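Rho GTPase-activating protein 15 (Homo sapiens, PDB 3BYI) acts, through the RhoGAP domain in this chain, as a GTPase activator that converts Rho-type GTPases, including RAC1, to the inactive GDP-bound state. Local coordinates at residues 22-26 with 140-146; 107-113 with 179-185. One frame throughout, in Å; residues are numbered along the deposited sequence.

In this all-helical RhoGAP domain two long-range contacts join helix ends and adjoining loops. From the N terminus, 22-26 opens helix 24-31 and waits until 140-146, the start of helix 141-159, to close interaction 1. Inside that loop lies 107-113, which finds its partner only later, at 179-185 where helix 168-180 ends, closing interaction 2. The two loops therefore cross rather than nest. Their centres lie about 14 Å apart, yet they touch: Asn143 ND2 is 2.8 Å from Leu107 O, probably a hydrogen bond, and Leu107 CD1 packs 3.8 Å from both Leu24 CD2 and Thr146 CG2. Leu107 thus links both contacts.

Interaction 1. Residues 22-26 with 140-146; sequences SHLHK and PPPNRDT
Two helix starts meet here, each led in by a residue at its N-cap position: His23 before helix 24-31 and Pro140 before helix 141-159. Their backbones come closest at His25 and Pro142, with CA atoms 6.5 Å apart. Hydrogen bonds order the polar side. His23, with chi1 t, folds its ring back so that ND1 accepts from His25 N at 3.0 Å, a true side-chain N-cap. His25, chi1 m, reaches across with its ring, and NE2 donates to Asn143 OD1 at 2.6 Å, the oxygen lying near the ring plane at its edge. Asn143 ND2, in turn, is bonded to Leu107 O. Van der Waals packing lies beside this link. His25 CE1 approaches Pro140 CB at 3.5 Å, while Leu24 (t, p) points toward the second helix; its CD2 makes the apolar contact, 3.9 Å from Pro142 CB, and its CD1 lies 4.1 Å from Thr146 OG1. The example sets a helix-capping bond inside one segment next to a histidine-asparagine hydrogen bond that joins the two helix starts. Pro36 and Leu107 add loop packing on Leu24, Pro142 rests on Cys28 of helix 24-31, and Asp145 bonds to Thr34 in the connection to helix 37-49.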
ATOM      1  N   SER A  22       5.620   6.862  10.105  1.00 45.70           N
ATOM      2  CA  SER A  22       4.663   7.840  10.630  1.00 45.43           C
ATOM      3  C   SER A  22       3.268   7.406  10.207  1.00 46.94           C
ATOM      4  O   SER A  22       3.093   6.833   9.125  1.00 45.37           O
ATOM      5  CB  SER A  22       4.944   9.263  10.104  1.00 47.96           C
ATOM      6  OG  SER A  22       6.227   9.738  10.477  1.00 48.50           O
ATOM      7  N   HIS A  23       2.275   7.719  11.041  1.00 47.54           N
ATOM      8  CA  HIS A  23       0.877   7.468  10.715  1.00 49.81           C
ATOM      9  C   HIS A  23       0.539   8.105   9.385  1.00 46.15           C
ATOM     10  O   HIS A  23       0.995   9.211   9.095  1.00 49.59           O
ATOM     11  CB  HIS A  23      -0.083   8.043  11.790  1.00 50.67           C
ATOM     12  CG  HIS A  23      -1.417   7.341  11.831  1.00 57.74           C
ATOM     13  ND1 HIS A  23      -2.486   7.702  11.032  1.00 43.90           N
ATOM     14  CD2 HIS A  23      -1.826   6.258  12.533  1.00 56.51           C
ATOM     15  CE1 HIS A  23      -3.502   6.896  11.275  1.00 53.38           C
ATOM     16  NE2 HIS A  23      -3.129   6.012  12.181  1.00 52.72           N
ATOM     17  N   LEU A  24      -0.283   7.420   8.596  1.00 46.87           N
ATOM     18  CA  LEU A  24      -0.820   7.962   7.341  1.00 44.71           C
ATOM     19  C   LEU A  24      -1.358   9.387   7.565  1.00 44.14           C
ATOM     20  O   LEU A  24      -1.145  10.272   6.764  1.00 45.90           O
ATOM     21  CB  LEU A  24      -1.929   7.029   6.798  1.00 45.54           C
ATOM     22  CG  LEU A  24      -2.579   7.429   5.452  1.00 43.55           C
ATOM     23  CD1 LEU A  24      -1.557   7.399   4.306  1.00 38.06           C
ATOM     24  CD2 LEU A  24      -3.783   6.578   5.173  1.00 39.69           C
ATOM     25  N   HIS A  25      -2.011   9.600   8.702  1.00 47.59           N
ATOM     26  CA  HIS A  25      -2.667  10.870   9.021  1.00 47.84           C
ATOM     27  C   HIS A  25      -1.703  12.001   9.279  1.00 46.47           C
ATOM     28  O   HIS A  25      -1.988  13.139   8.919  1.00 44.08           O
ATOM     29  CB  HIS A  25      -3.602  10.696  10.202  1.00 44.37           C
ATOM     30  CG  HIS A  25      -4.722   9.741   9.916  1.00 52.03           C
ATOM     31  ND1 HIS A  25      -5.849   9.650  10.699  1.00 54.56           N
ATOM     32  CD2 HIS A  25      -4.899   8.860   8.906  1.00 54.31           C
ATOM     33  CE1 HIS A  25      -6.661   8.738  10.204  1.00 54.27           C
ATOM     34  NE2 HIS A  25      -6.103   8.237   9.117  1.00 49.76           N
ATOM     35  N   LYS A  26      -0.550  11.669   9.846  1.00 45.17           N
ATOM     36  CA  LYS A  26       0.513  12.640  10.044  1.00 46.38           C
ATOM     37  C   LYS A  26       1.246  12.935   8.749  1.00 45.71           C
ATOM     38  O   LYS A  26       1.612  14.077   8.502  1.00 42.91           O
ATOM     39  CB  LYS A  26       1.503  12.164  11.117  1.00 47.70           C
ATOM     40  CG  LYS A  26       0.911  12.126  12.531  1.00 53.26           C
ATOM     41  CD  LYS A  26       1.824  12.838  13.544  1.00 68.37           C
ATOM     42  N   PRO A 140     -11.399   7.551   7.539  1.00 44.01           N
ATOM     43  CA  PRO A 140     -10.841   8.887   7.499  1.00 44.16           C
ATOM     44  C   PRO A 140     -10.389   9.169   6.057  1.00 43.20           C
ATOM     45  O   PRO A 140      -9.893   8.270   5.368  1.00 41.17           O
ATOM     46  CB  PRO A 140      -9.649   8.801   8.454  1.00 44.98           C
ATOM     47  CG  PRO A 140      -9.841   7.564   9.227  1.00 42.16           C
ATOM     48  CD  PRO A 140     -10.561   6.642   8.334  1.00 44.58           C
ATOM     49  N   PRO A 141     -10.595  10.392   5.576  1.00 42.10           N
ATOM     50  CA  PRO A 141     -10.314  10.609   4.144  1.00 43.67           C
ATOM     51  C   PRO A 141      -8.927  10.151   3.637  1.00 42.25           C
ATOM     52  O   PRO A 141      -8.824   9.708   2.503  1.00 43.61           O
ATOM     53  CB  PRO A 141     -10.492  12.127   3.972  1.00 41.99           C
ATOM     54  CG  PRO A 141     -11.371  12.535   5.124  1.00 42.68           C
ATOM     55  CD  PRO A 141     -11.085  11.606   6.249  1.00 43.87           C
ATOM     56  N   PRO A 142      -7.863  10.294   4.450  1.00 42.43           N
ATOM     57  CA  PRO A 142      -6.607   9.742   3.948  1.00 43.33           C
ATOM     58  C   PRO A 142      -6.634   8.260   3.656  1.00 43.01           C
ATOM     59  O   PRO A 142      -5.983   7.825   2.720  1.00 43.99           O
ATOM     60  CB  PRO A 142      -5.598  10.072   5.066  1.00 45.08           C
ATOM     61  CG  PRO A 142      -6.217  11.202   5.813  1.00 40.09           C
ATOM     62  CD  PRO A 142      -7.683  10.968   5.749  1.00 40.74           C
ATOM     63  N   ASN A 143      -7.392   7.484   4.424  1.00 44.52           N
ATOM     64  CA  ASN A 143      -7.434   6.017   4.220  1.00 44.15           C
ATOM     65  C   ASN A 143      -8.280   5.669   3.000  1.00 40.40           C
ATOM     66  O   ASN A 143      -7.871   4.908   2.168  1.00 40.15           O
ATOM     67  CB  ASN A 143      -7.956   5.294   5.484  1.00 42.36           C
ATOM     68  CG  ASN A 143      -7.129   5.599   6.717  1.00 45.94           C
ATOM     69  OD1 ASN A 143      -7.168   6.712   7.248  1.00 39.99           O
ATOM     70  ND2 ASN A 143      -6.376   4.608   7.185  1.00 40.10           N
ATOM     71  N   ARG A 144      -9.462   6.263   2.912  1.00 42.97           N
ATOM     72  CA  ARG A 144     -10.316   6.125   1.745  1.00 42.60           C
ATOM     73  C   ARG A 144      -9.636   6.608   0.450  1.00 43.97           C
ATOM     74  O   ARG A 144      -9.678   5.926  -0.552  1.00 44.91           O
ATOM     75  CB  ARG A 144     -11.600   6.934   1.944  1.00 43.81           C
ATOM     76  CG  ARG A 144     -12.434   7.021   0.650  1.00 49.12           C
ATOM     77  CD  ARG A 144     -13.826   7.567   0.856  1.00 45.25           C
ATOM     78  NE  ARG A 144     -13.783   8.918   1.356  1.00 47.91           N
ATOM     79  CZ  ARG A 144     -13.953   9.273   2.627  1.00 56.75           C
ATOM     80  NH1 ARG A 144     -14.196   8.387   3.592  1.00 53.40           N
ATOM     81  NH2 ARG A 144     -13.878  10.544   2.928  1.00 47.78           N
ATOM     82  N   ASP A 145      -9.089   7.829   0.451  1.00 42.83           N
ATOM     83  CA  ASP A 145      -8.506   8.370  -0.762  1.00 42.83           C
ATOM     84  C   ASP A 145      -7.251   7.625  -1.215  1.00 42.38           C
ATOM     85  O   ASP A 145      -7.013   7.486  -2.415  1.00 38.73           O
ATOM     86  CB  ASP A 145      -8.171   9.851  -0.612  1.00 44.22           C
ATOM     87  CG  ASP A 145      -9.388  10.716  -0.484  1.00 43.38           C
ATOM     88  OD1 ASP A 145     -10.535  10.221  -0.636  1.00 44.79           O
ATOM     89  OD2 ASP A 145      -9.185  11.909  -0.207  1.00 48.20           O
ATOM     90  N   THR A 146      -6.443   7.187  -0.259  1.00 42.68           N
ATOM     91  CA  THR A 146      -5.262   6.357  -0.563  1.00 42.98           C
ATOM     92  C   THR A 146      -5.658   4.933  -1.093  1.00 44.99           C
ATOM     93  O   THR A 146      -5.038   4.396  -2.028  1.00 44.77           O
ATOM     94  CB  THR A 146      -4.349   6.317   0.670  1.00 39.19           C
ATOM     95  OG1 THR A 146      -3.977   7.657   0.956  1.00 43.49           O
ATOM     96  CG2 THR A 146      -3.047   5.474   0.482  1.00 39.96           C
TER

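Interaction 2. Residues 107-113 with 179-185; sequences LFPYSFF and LLRAENE
Shape complementarity between a loop leading into a helix and a chain leaving one is the principle here. Residues 107-109 precede helix 110-120; across from them helix 168-180 runs out, and Arg181, at phi/psi 51/42, turns the chain. Leu107 faces Leu179 and Phe108 faces Leu180, each CA pair 5.2 Å apart, and Phe108 N donates to Leu179 O at 3.0 Å. A water donates to Phe108 O at 2.5 Å and Leu180 O at 2.6 Å, bridging these two carbonyls beside the direct bond. Phe108 (chi1 m) offers a flat face to Leu180, whose CG sits 3.8 Å from the ring centroid in a CH-pi contact, while Phe108 CE1 meets Leu179 CB at 3.8 Å. Farther along, in helix 110-120, Phe113 (chi1 t) receives Ala182 over its ring face, Phe113 CZ to Ala182 CB 3.3 Å. Leu180 CD2 lies at the edge of that ring, 4.2 Å from Phe113 CD1, so Leu180 bulges between both rings. Tyr110 CE1 is 3.5 Å from Glu185 OE2; nearby, Arg181 NH2 bonds to Leu103 O. Met147 and Leu150 of helix 141-159 pack on Leu107, Phe108 and Leu179, and Ile199 of helix 189-205 on Phe108 and Leu180: a hydrophobic junction within the all-helical RhoGAP fold, away from its predicted arginine finger.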
ATOM      1  N   LEU A 107      -3.313   0.573   6.415  1.00 45.42           N
ATOM      2  CA  LEU A 107      -4.233   1.365   5.594  1.00 43.87           C
ATOM      3  C   LEU A 107      -5.691   1.095   5.971  1.00 44.54           C
ATOM      4  O   LEU A 107      -6.509   2.010   6.024  1.00 45.47           O
ATOM      5  CB  LEU A 107      -4.019   1.083   4.105  1.00 44.02           C
ATOM      6  CG  LEU A 107      -4.817   1.919   3.076  1.00 46.36           C
ATOM      7  CD1 LEU A 107      -4.573   3.401   3.257  1.00 39.81           C
ATOM      8  CD2 LEU A 107      -4.504   1.474   1.616  1.00 34.67           C
ATOM      9  N   PHE A 108      -5.994  -0.173   6.198  1.00 43.06           N
ATOM     10  CA  PHE A 108      -7.289  -0.586   6.702  1.00 43.74           C
ATOM     11  C   PHE A 108      -7.203  -0.518   8.219  1.00 44.29           C
ATOM     12  O   PHE A 108      -6.516  -1.374   8.829  1.00 45.68           O
ATOM     13  CB  PHE A 108      -7.574  -2.036   6.271  1.00 42.17           C
ATOM     14  CG  PHE A 108      -7.923  -2.178   4.822  1.00 41.81           C
ATOM     15  CD1 PHE A 108      -6.946  -2.041   3.831  1.00 41.23           C
ATOM     16  CD2 PHE A 108      -9.216  -2.454   4.445  1.00 41.75           C
ATOM     17  CE1 PHE A 108      -7.261  -2.172   2.499  1.00 39.03           C
ATOM     18  CE2 PHE A 108      -9.546  -2.570   3.114  1.00 41.52           C
ATOM     19  CZ  PHE A 108      -8.571  -2.445   2.136  1.00 45.19           C
ATOM     20  N   PRO A 109      -7.864   0.483   8.846  1.00 43.24           N
ATOM     21  CA  PRO A 109      -7.682   0.568  10.278  1.00 45.11           C
ATOM     22  C   PRO A 109      -8.171  -0.679  11.018  1.00 47.29           C
ATOM     23  O   PRO A 109      -9.177  -1.299  10.652  1.00 47.22           O
ATOM     24  CB  PRO A 109      -8.489   1.824  10.674  1.00 44.52           C
ATOM     25  CG  PRO A 109      -8.646   2.606   9.365  1.00 43.23           C
ATOM     26  CD  PRO A 109      -8.778   1.534   8.352  1.00 42.33           C
ATOM     27  N   TYR A 110      -7.421  -1.022  12.053  1.00 50.08           N
ATOM     28  CA  TYR A 110      -7.770  -2.080  12.987  1.00 53.49           C
ATOM     29  C   TYR A 110      -9.222  -1.947  13.502  1.00 50.36           C
ATOM     30  O   TYR A 110      -9.928  -2.950  13.643  1.00 51.69           O
ATOM     31  CB  TYR A 110      -6.829  -2.027  14.219  1.00 57.74           C
ATOM     32  CG  TYR A 110      -5.320  -2.204  14.017  1.00 58.08           C
ATOM     33  CD1 TYR A 110      -4.799  -3.376  13.478  1.00 62.10           C
ATOM     34  CD2 TYR A 110      -4.411  -1.210  14.457  1.00 63.42           C
ATOM     35  CE1 TYR A 110      -3.417  -3.561  13.327  1.00 68.09           C
ATOM     36  CE2 TYR A 110      -3.012  -1.378  14.326  1.00 62.64           C
ATOM     37  CZ  TYR A 110      -2.523  -2.560  13.750  1.00 69.62           C
ATOM     38  OH  TYR A 110      -1.147  -2.734  13.577  1.00 66.06           O
ATOM     39  N   SER A 111      -9.660  -0.724  13.823  1.00 47.81           N
ATOM     40  CA  SER A 111     -11.056  -0.537  14.288  1.00 46.97           C
ATOM     41  C   SER A 111     -12.085  -0.991  13.231  1.00 49.55           C
ATOM     42  O   SER A 111     -13.170  -1.446  13.580  1.00 54.09           O
ATOM     43  CB  SER A 111     -11.324   0.897  14.726  1.00 45.77           C
ATOM     44  OG  SER A 111     -11.054   1.847  13.722  1.00 48.41           O
ATOM     45  N   PHE A 112     -11.727  -0.920  11.947  1.00 48.65           N
ATOM     46  CA  PHE A 112     -12.617  -1.359  10.884  1.00 46.87           C
ATOM     47  C   PHE A 112     -12.555  -2.856  10.543  1.00 46.42           C
ATOM     48  O   PHE A 112     -13.462  -3.382   9.899  1.00 46.84           O
ATOM     49  CB  PHE A 112     -12.340  -0.557   9.618  1.00 46.78           C
ATOM     50  CG  PHE A 112     -12.904   0.824   9.639  1.00 46.56           C
ATOM     51  CD1 PHE A 112     -12.386   1.795  10.493  1.00 53.95           C
ATOM     52  CD2 PHE A 112     -13.933   1.173   8.774  1.00 50.14           C
ATOM     53  CE1 PHE A 112     -12.908   3.094  10.498  1.00 47.74           C
ATOM     54  CE2 PHE A 112     -14.467   2.448   8.781  1.00 48.26           C
ATOM     55  CZ  PHE A 112     -13.955   3.414   9.638  1.00 44.46           C
ATOM     56  N   PHE A 113     -11.508  -3.553  10.961  1.00 48.91           N
ATOM     57  CA  PHE A 113     -11.286  -4.927  10.480  1.00 50.60           C
ATOM     58  C   PHE A 113     -12.491  -5.876  10.698  1.00 49.58           C
ATOM     59  O   PHE A 113     -12.913  -6.580   9.757  1.00 49.81           O
ATOM     60  CB  PHE A 113      -9.998  -5.511  11.092  1.00 52.84           C
ATOM     61  CG  PHE A 113      -9.690  -6.896  10.608  1.00 50.38           C
ATOM     62  CD1 PHE A 113      -9.408  -7.125   9.270  1.00 54.05           C
ATOM     63  CD2 PHE A 113      -9.729  -7.983  11.477  1.00 51.48           C
ATOM     64  CE1 PHE A 113      -9.155  -8.421   8.799  1.00 58.70           C
ATOM     65  CE2 PHE A 113      -9.473  -9.265  11.019  1.00 49.77           C
ATOM     66  CZ  PHE A 113      -9.202  -9.489   9.680  1.00 55.23           C
ATOM     67  N   LEU A 179      -1.823  -4.342   3.496  1.00 45.94           N
ATOM     68  CA  LEU A 179      -2.800  -3.277   3.712  1.00 42.17           C
ATOM     69  C   LEU A 179      -3.710  -3.509   4.917  1.00 43.51           C
ATOM     70  O   LEU A 179      -4.244  -2.555   5.484  1.00 43.50           O
ATOM     71  CB  LEU A 179      -3.618  -3.085   2.424  1.00 45.85           C
ATOM     72  CG  LEU A 179      -2.807  -2.754   1.139  1.00 41.82           C
ATOM     73  CD1 LEU A 179      -3.715  -2.612   0.008  1.00 43.22           C
ATOM     74  CD2 LEU A 179      -2.031  -1.488   1.264  1.00 35.08           C
ATOM     75  N   LEU A 180      -3.892  -4.770   5.307  1.00 44.04           N
ATOM     76  CA  LEU A 180      -4.763  -5.123   6.428  1.00 44.92           C
ATOM     77  C   LEU A 180      -3.998  -5.696   7.635  1.00 46.17           C
ATOM     78  O   LEU A 180      -4.425  -5.543   8.796  1.00 46.49           O
ATOM     79  CB  LEU A 180      -5.828  -6.106   5.961  1.00 46.56           C
ATOM     80  CG  LEU A 180      -6.854  -5.534   4.972  1.00 47.16           C
ATOM     81  CD1 LEU A 180      -6.697  -5.968   3.490  1.00 37.58           C
ATOM     82  CD2 LEU A 180      -8.220  -5.876   5.470  1.00 35.73           C
ATOM     83  N   ARG A 181      -2.864  -6.347   7.390  1.00 49.65           N
ATOM     84  CA  ARG A 181      -1.977  -6.745   8.510  1.00 53.47           C
ATOM     85  C   ARG A 181      -2.731  -7.503   9.615  1.00 52.67           C
ATOM     86  O   ARG A 181      -2.496  -7.302  10.799  1.00 53.07           O
ATOM     87  CB  ARG A 181      -1.304  -5.492   9.099  1.00 53.09           C
ATOM     88  CG  ARG A 181      -0.042  -5.710   9.939  1.00 56.78           C
ATOM     89  CD  ARG A 181       0.427  -4.378  10.554  1.00 49.56           C
ATOM     90  NE  ARG A 181       0.877  -3.441   9.540  1.00 45.40           N
ATOM     91  CZ  ARG A 181       1.224  -2.175   9.758  1.00 47.39           C
ATOM     92  NH1 ARG A 181       1.190  -1.667  10.985  1.00 45.40           N
ATOM     93  NH2 ARG A 181       1.618  -1.419   8.730  1.00 47.18           N
ATOM     94  N   ALA A 182      -3.614  -8.408   9.202  1.00 57.72           N
ATOM     95  CA  ALA A 182      -4.570  -9.057  10.112  1.00 57.32           C
ATOM     96  C   ALA A 182      -4.118 -10.408  10.633  1.00 54.33           C
ATOM     97  O   ALA A 182      -4.830 -11.012  11.427  1.00 51.85           O
ATOM     98  CB  ALA A 182      -5.942  -9.186   9.423  1.00 57.56           C
ATOM     99  N   GLU A 183      -2.937 -10.861  10.201  1.00 61.50           N
ATOM    100  CA  GLU A 183      -2.403 -12.221  10.504  1.00 65.54           C
ATOM    101  C   GLU A 183      -2.496 -12.516  11.987  1.00 68.19           C
ATOM    102  O   GLU A 183      -3.025 -13.576  12.404  1.00 68.87           O
ATOM    103  CB  GLU A 183      -0.907 -12.385  10.119  1.00 66.06           C
ATOM    104  CG  GLU A 183      -0.509 -12.208   8.666  1.00 68.30           C
ATOM    105  CD  GLU A 183      -0.477 -10.751   8.260  1.00 61.12           C
ATOM    106  OE1 GLU A 183      -1.562 -10.198   7.986  1.00 66.80           O
ATOM    107  OE2 GLU A 183       0.615 -10.160   8.232  1.00 72.98           O
ATOM    108  N   ASN A 184      -1.975 -11.558  12.768  1.00 70.05           N
ATOM    109  CA  ASN A 184      -1.788 -11.720  14.211  1.00 72.23           C
ATOM    110  C   ASN A 184      -2.942 -11.236  15.096  1.00 73.24           C
ATOM    111  O   ASN A 184      -2.909 -11.479  16.307  1.00 73.33           O
ATOM    112  CB  ASN A 184      -0.494 -11.026  14.667  1.00 73.71           C
ATOM    113  CG  ASN A 184       0.046 -11.587  15.987  1.00 70.61           C
ATOM    114  OD1 ASN A 184      -0.243 -12.734  16.356  1.00 63.92           O
ATOM    115  ND2 ASN A 184       0.832 -10.780  16.697  1.00 65.71           N
ATOM    116  N   GLU A 185      -3.948 -10.558  14.530  1.00 72.06           N
ATOM    117  CA  GLU A 185      -5.141 -10.220  15.331  1.00 72.21           C
ATOM    118  C   GLU A 185      -5.650 -11.503  16.051  1.00 70.61           C
ATOM    119  O   GLU A 185      -5.541 -12.610  15.523  1.00 68.70           O
ATOM    120  CB  GLU A 185      -6.246  -9.557  14.481  1.00 71.01           C
ATOM    121  CG  GLU A 185      -5.848  -8.246  13.741  1.00 76.88           C
ATOM    122  CD  GLU A 185      -4.977  -7.267  14.568  1.00 84.16           C
ATOM    123  OE1 GLU A 185      -5.416  -6.808  15.650  1.00 83.04           O
ATOM    124  OE2 GLU A 185      -3.850  -6.948  14.115  1.00 73.74           O
TER
HETATM  125  O   HOH W   1      -6.397  -3.885   9.215  1.00 29.77           O